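Local coordinates for AlyGC (Glaciecola chathamensis, PDB 5GKD), which degrades alginate as a polysaccharide lyase of family 6 and binds a calcium ion in its parallel beta-helix fold, at residues Y276-T281 with M390-N395; L398-E401 with Q405-Y408. All blocks are in the same frame, centred on the assembly; numbering follows the deposited sequence.

Interaction 1: Y276-T281 with M390-N395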
loop_
_atom_site.group_PDB
_atom_site.type_symbol
_atom_site.label_atom_id
_atom_site.label_comp_id
_atom_site.label_asym_id
_atom_site.label_seq_id
_atom_site.Cartn_x
_atom_site.Cartn_y
_atom_site.Cartn_z
ATOM N N TYR A 276 -2.893 26.850 35.679
ATOM C CA TYR A 276 -2.023 26.045 36.525
ATOM C C TYR A 276 -1.376 24.943 35.698
ATOM O O TYR A 276 -2.081 24.161 35.050
ATOM C CB TYR A 276 -2.822 25.448 37.689
ATOM C CG TYR A 276 -2.018 24.581 38.624
ATOM C CD1 TYR A 276 -1.791 23.234 38.344
ATOM C CD2 TYR A 276 -1.489 25.108 39.788
ATOM C CE1 TYR A 276 -1.069 22.448 39.206
ATOM C CE2 TYR A 276 -0.767 24.336 40.651
ATOM C CZ TYR A 276 -0.557 23.011 40.361
ATOM O OH TYR A 276 0.150 22.256 41.239
ATOM N N LEU A 277 -0.045 24.864 35.754
ATOM C CA LEU A 277 0.765 23.996 34.902
ATOM C C LEU A 277 1.784 23.255 35.764
ATOM O O LEU A 277 2.595 23.882 36.453
ATOM C CB LEU A 277 1.481 24.809 33.810
ATOM C CG LEU A 277 0.647 25.596 32.786
ATOM C CD1 LEU A 277 0.148 26.914 33.320
ATOM C CD2 LEU A 277 1.429 25.838 31.503
ATOM N N GLU A 278 1.750 21.926 35.722
ATOM C CA GLU A 278 2.576 21.106 36.592
ATOM C C GLU A 278 3.126 19.911 35.836
ATOM O O GLU A 278 2.393 19.220 35.134
ATOM C CB GLU A 278 1.790 20.597 37.817
ATOM C CG GLU A 278 2.618 19.747 38.755
ATOM C CD GLU A 278 1.838 19.260 39.967
ATOM O OE1 GLU A 278 0.708 19.739 40.196
ATOM O OE2 GLU A 278 2.356 18.391 40.694
ATOM N N GLY A 279 4.417 19.660 36.027
ATOM C CA GLY A 279 5.066 18.438 35.580
ATOM C C GLY A 279 5.084 18.273 34.081
ATOM O O GLY A 279 4.913 17.151 33.583
ATOM N N LEU A 280 5.292 19.359 33.350
ATOM C CA LEU A 280 5.280 19.373 31.894
ATOM C C LEU A 280 6.704 19.300 31.372
ATOM O O LEU A 280 7.550 20.113 31.753
ATOM C CB LEU A 280 4.609 20.643 31.377
ATOM C CG LEU A 280 3.197 20.874 31.901
ATOM C CD1 LEU A 280 2.641 22.161 31.318
ATOM C CD2 LEU A 280 2.333 19.691 31.487
ATOM N N THR A 281 6.964 18.343 30.490
ATOM C CA THR A 281 8.321 18.059 30.066
ATOM C C THR A 281 8.618 18.496 28.644
ATOM O O THR A 281 9.739 18.295 28.186
ATOM C CB THR A 281 8.614 16.562 30.186
ATOM O OG1 THR A 281 7.850 15.875 29.198
ATOM C CG2 THR A 281 8.206 16.057 31.528
ATOM N N MET A 390 5.890 24.677 48.429
ATOM C CA MET A 390 4.550 24.471 47.902
ATOM C C MET A 390 3.852 23.374 48.689
ATOM O O MET A 390 4.478 22.400 49.106
ATOM C CB MET A 390 4.621 24.092 46.422
ATOM C CG MET A 390 5.342 25.117 45.577
ATOM S SD MET A 390 4.397 26.637 45.446
ATOM C CE MET A 390 3.381 26.273 44.038
ATOM N N GLN A 391 2.559 23.536 48.907
ATOM C CA GLN A 391 1.790 22.434 49.460
ATOM C C GLN A 391 0.459 22.331 48.742
ATOM O O GLN A 391 -0.113 23.335 48.322
ATOM C CB GLN A 391 1.581 22.575 50.960
ATOM C CG GLN A 391 0.606 23.612 51.368
ATOM C CD GLN A 391 0.357 23.549 52.865
ATOM O OE1 GLN A 391 -0.356 24.381 53.418
ATOM N NE2 GLN A 391 0.952 22.557 53.529
ATOM N N ARG A 392 -0.020 21.103 48.600
ATOM C CA ARG A 392 -1.185 20.843 47.766
ATOM C C ARG A 392 -2.475 21.064 48.547
ATOM O O ARG A 392 -2.699 20.416 49.567
ATOM C CB ARG A 392 -1.125 19.422 47.223
ATOM C CG ARG A 392 -1.911 19.254 45.939
ATOM C CD ARG A 392 -1.688 17.900 45.338
ATOM N NE ARG A 392 -0.321 17.684 44.867
ATOM C CZ ARG A 392 0.165 18.183 43.734
ATOM N NH1 ARG A 392 -0.595 18.969 42.982
ATOM N NH2 ARG A 392 1.411 17.907 43.358
ATOM N N HIS A 393 -3.323 21.968 48.062
ATOM C CA HIS A 393 -4.626 22.207 48.654
ATOM C C HIS A 393 -5.591 21.064 48.313
ATOM O O HIS A 393 -5.278 20.151 47.544
ATOM C CB HIS A 393 -5.194 23.534 48.164
ATOM C CG HIS A 393 -4.579 24.737 48.807
ATOM N ND1 HIS A 393 -5.199 25.966 48.817
ATOM C CD2 HIS A 393 -3.405 24.903 49.459
ATOM C CE1 HIS A 393 -4.435 26.840 49.449
ATOM N NE2 HIS A 393 -3.341 26.220 49.852
ATOM N N ASP A 394 -6.802 21.141 48.886
ATOM C CA ASP A 394 -7.827 20.128 48.631
ATOM C C ASP A 394 -8.234 20.085 47.165
ATOM O O ASP A 394 -8.649 19.037 46.673
ATOM C CB ASP A 394 -9.071 20.386 49.490
ATOM C CG ASP A 394 -8.859 20.050 50.964
ATOM O OD1 ASP A 394 -7.956 19.242 51.282
ATOM O OD2 ASP A 394 -9.607 20.600 51.806
ATOM N N ASN A 395 -8.137 21.200 46.460
ATOM C CA ASN A 395 -8.522 21.207 45.065
ATOM C C ASN A 395 -7.510 20.501 44.175
ATOM O O ASN A 395 -7.611 20.576 42.953
ATOM C CB ASN A 395 -8.741 22.645 44.597
ATOM C CG ASN A 395 -7.455 23.464 44.577
ATOM O OD1 ASN A 395 -6.390 22.979 44.932
ATOM N ND2 ASN A 395 -7.558 24.704 44.144
#
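Glu278 and Arg392 reach each other because both side chains start with CG anti to the backbone N (chi1 -180° and -155°). The Glu278 chain then runs extended, while Arg392 bends at chi3. The two come from opposite directions and meet end-on. Arg392 NH1 binds Glu278 OE1 at 3.2 Å, and Arg392 NH2 binds Glu278 OE2 at 2.9 Å. Carboxylate and guanidinium lie nearly coplanar, and both oxygens are met on their syn sides, so this is a bidentate, end-on salt bridge. Tyr276, two residues earlier on the same strand, adds a third bond. Tyr276 OH donates to Glu278 OE1 at 2.8 Å, from above the carboxylate plane. The same hydroxyl also hydrogen-bonds to the backbone N of Leu398, and Arg392 NH1 also bonds to the Gly396 carbonyl. The contact joins a strand of the parallel beta-helix to the short hairpin of strands 390-392 and 398-400. With an alanine here in place of Glu278, the Arg392 charge would probably lose its mate and Tyr276 OH an acceptor. Two donors on OE1 and one on OE2 fix the rotation of the carboxylate, and the paired charges probably favour its ionised form.

Interaction 2: L398-E401 with Q405-Y408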
loop_
_atom_site.group_PDB
_atom_site.type_symbol
_atom_site.label_atom_id
_atom_site.label_comp_id
_atom_site.label_asym_id
_atom_site.label_seq_id
_atom_site.Cartn_x
_atom_site.Cartn_y
_atom_site.Cartn_z
ATOM N N LEU A 398 -1.067 22.874 43.874
ATOM C CA LEU A 398 0.004 23.353 44.738
ATOM C C LEU A 398 -0.041 24.866 44.895
ATOM O O LEU A 398 -0.213 25.601 43.918
ATOM C CB LEU A 398 1.364 22.946 44.166
ATOM C CG LEU A 398 1.701 21.461 44.198
ATOM C CD1 LEU A 398 2.939 21.191 43.357
ATOM C CD2 LEU A 398 1.914 21.018 45.633
ATOM N N TYR A 399 0.141 25.329 46.130
ATOM C CA TYR A 399 0.214 26.741 46.474
ATOM C C TYR A 399 1.376 27.003 47.420
ATOM O O TYR A 399 1.724 26.146 48.236
ATOM C CB TYR A 399 -1.087 27.216 47.138
ATOM C CG TYR A 399 -2.275 27.187 46.216
ATOM C CD1 TYR A 399 -3.042 26.034 46.073
ATOM C CD2 TYR A 399 -2.635 28.309 45.493
ATOM C CE1 TYR A 399 -4.140 26.002 45.231
ATOM C CE2 TYR A 399 -3.717 28.288 44.650
ATOM C CZ TYR A 399 -4.467 27.135 44.514
ATOM O OH TYR A 399 -5.544 27.145 43.663
ATOM N N PRO A 400 1.996 28.178 47.337
ATOM C CA PRO A 400 2.956 28.582 48.370
ATOM C C PRO A 400 2.333 28.480 49.758
ATOM O O PRO A 400 1.167 28.819 49.958
ATOM C CB PRO A 400 3.274 30.041 48.018
ATOM C CG PRO A 400 2.873 30.209 46.586
ATOM C CD PRO A 400 1.713 29.269 46.384
ATOM N N GLU A 401 3.122 27.990 50.719
ATOM C CA GLU A 401 2.682 27.991 52.113
ATOM C C GLU A 401 2.356 29.399 52.586
ATOM O O GLU A 401 1.400 29.602 53.338
ATOM C CB GLU A 401 3.748 27.382 53.022
ATOM C CG GLU A 401 4.079 25.945 52.708
ATOM C CD GLU A 401 4.621 25.169 53.874
ATOM O OE1 GLU A 401 5.385 25.726 54.691
ATOM O OE2 GLU A 401 4.313 23.964 53.962
ATOM N N GLN A 405 2.750 35.063 49.545
ATOM C CA GLN A 405 3.199 34.613 48.231
ATOM C C GLN A 405 2.055 34.120 47.344
ATOM O O GLN A 405 2.281 33.843 46.160
ATOM C CB GLN A 405 4.256 33.509 48.383
ATOM C CG GLN A 405 5.594 34.018 48.913
ATOM C CD GLN A 405 6.557 32.897 49.288
ATOM O OE1 GLN A 405 6.170 31.734 49.450
ATOM N NE2 GLN A 405 7.821 33.252 49.442
ATOM N N GLN A 406 0.837 34.020 47.876
ATOM C CA GLN A 406 -0.315 33.600 47.094
ATOM C C GLN A 406 -0.866 34.696 46.198
ATOM O O GLN A 406 -1.783 34.421 45.419
ATOM C CB GLN A 406 -1.423 33.083 48.010
ATOM C CG GLN A 406 -1.131 31.704 48.560
ATOM C CD GLN A 406 -2.167 31.267 49.556
ATOM O OE1 GLN A 406 -3.193 31.916 49.711
ATOM N NE2 GLN A 406 -1.904 30.183 50.245
ATOM N N LYS A 407 -0.340 35.915 46.279
ATOM C CA LYS A 407 -0.661 36.941 45.295
ATOM C C LYS A 407 0.088 36.729 43.991
ATOM O O LYS A 407 -0.084 37.505 43.045
ATOM C CB LYS A 407 -0.349 38.331 45.856
ATOM C CG LYS A 407 1.130 38.671 45.945
ATOM C CD LYS A 407 1.334 40.027 46.640
ATOM C CE LYS A 407 2.522 40.795 46.076
ATOM N NZ LYS A 407 2.634 42.156 46.685
ATOM N N TYR A 408 0.930 35.706 43.937
ATOM C CA TYR A 408 1.602 35.299 42.723
ATOM C C TYR A 408 1.002 33.988 42.257
ATOM O O TYR A 408 0.723 33.090 43.061
ATOM C CB TYR A 408 3.105 35.128 42.937
ATOM C CG TYR A 408 3.797 36.363 43.483
ATOM C CD1 TYR A 408 3.907 36.575 44.849
ATOM C CD2 TYR A 408 4.351 37.307 42.629
ATOM C CE1 TYR A 408 4.556 37.696 45.356
ATOM C CE2 TYR A 408 4.993 38.426 43.119
ATOM C CZ TYR A 408 5.092 38.617 44.486
ATOM O OH TYR A 408 5.720 39.737 44.975
#
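Tyr399 OH is gripped by two groups, the Ser411 carbonyl O and Asn395 ND2, while at the base of the same side chain Tyr399 CB lies beside Gln406 NE2. Tyr399 sits on the second strand of a beta-hairpin, 390-392 with 398-400, and Gln406 on the loop that follows. Gln406 NE2 donates to the carbonyl O of Pro400 across 3.4 Å, a long and weak bond but a nearly straight one, at 169°. Gln406 starts with CG anti to its carbonyl carbon (chi1 -75°) and runs extended from there, which carries the amide back to the strand. The rest is van der Waals contact around the Pro400 ring. Pro400 CB meets Gln405 CB at 3.6 Å. The Gln405 backbone O lies 3.7 Å from Pro400 CG. Gln405 NE2 makes a weak hydrogen bond to the Asp387 carbonyl. Within the loop, Tyr408 N bonds to Gln405 O at 3.2 Å and closes a beta-turn of type I character over Gln405-Tyr408. The loop therefore folds back beside the hairpin and touches it mainly through two glutamines. Like its CB, the amide OE1 of Gln405 touches the proline, ending 3.6 Å from Pro400 CB.

Overall arrangement
The two interactions lie in series along the chain, with centres about 11 Å apart. The antiparallel hairpin 390-392/398-400 joins them: its first strand takes part in interaction 1 and its second in interaction 2. Gln391 N and Tyr399 O, 2.8 Å apart, probably hydrogen-bond between these strands. The His393 and Tyr399 rings also meet. Interaction 1 ties the hairpin to strand 271-278 of the N-terminal parallel beta-helix; segments 276-281 and 390-395 are 109 residues apart at their closest ends. Interaction 2 ties it to the loop that leads on toward strand 441-444 of the second parallel-stranded region. Strand 271-278 thus meets both hairpin strands, while the outgoing loop packs on 398-400.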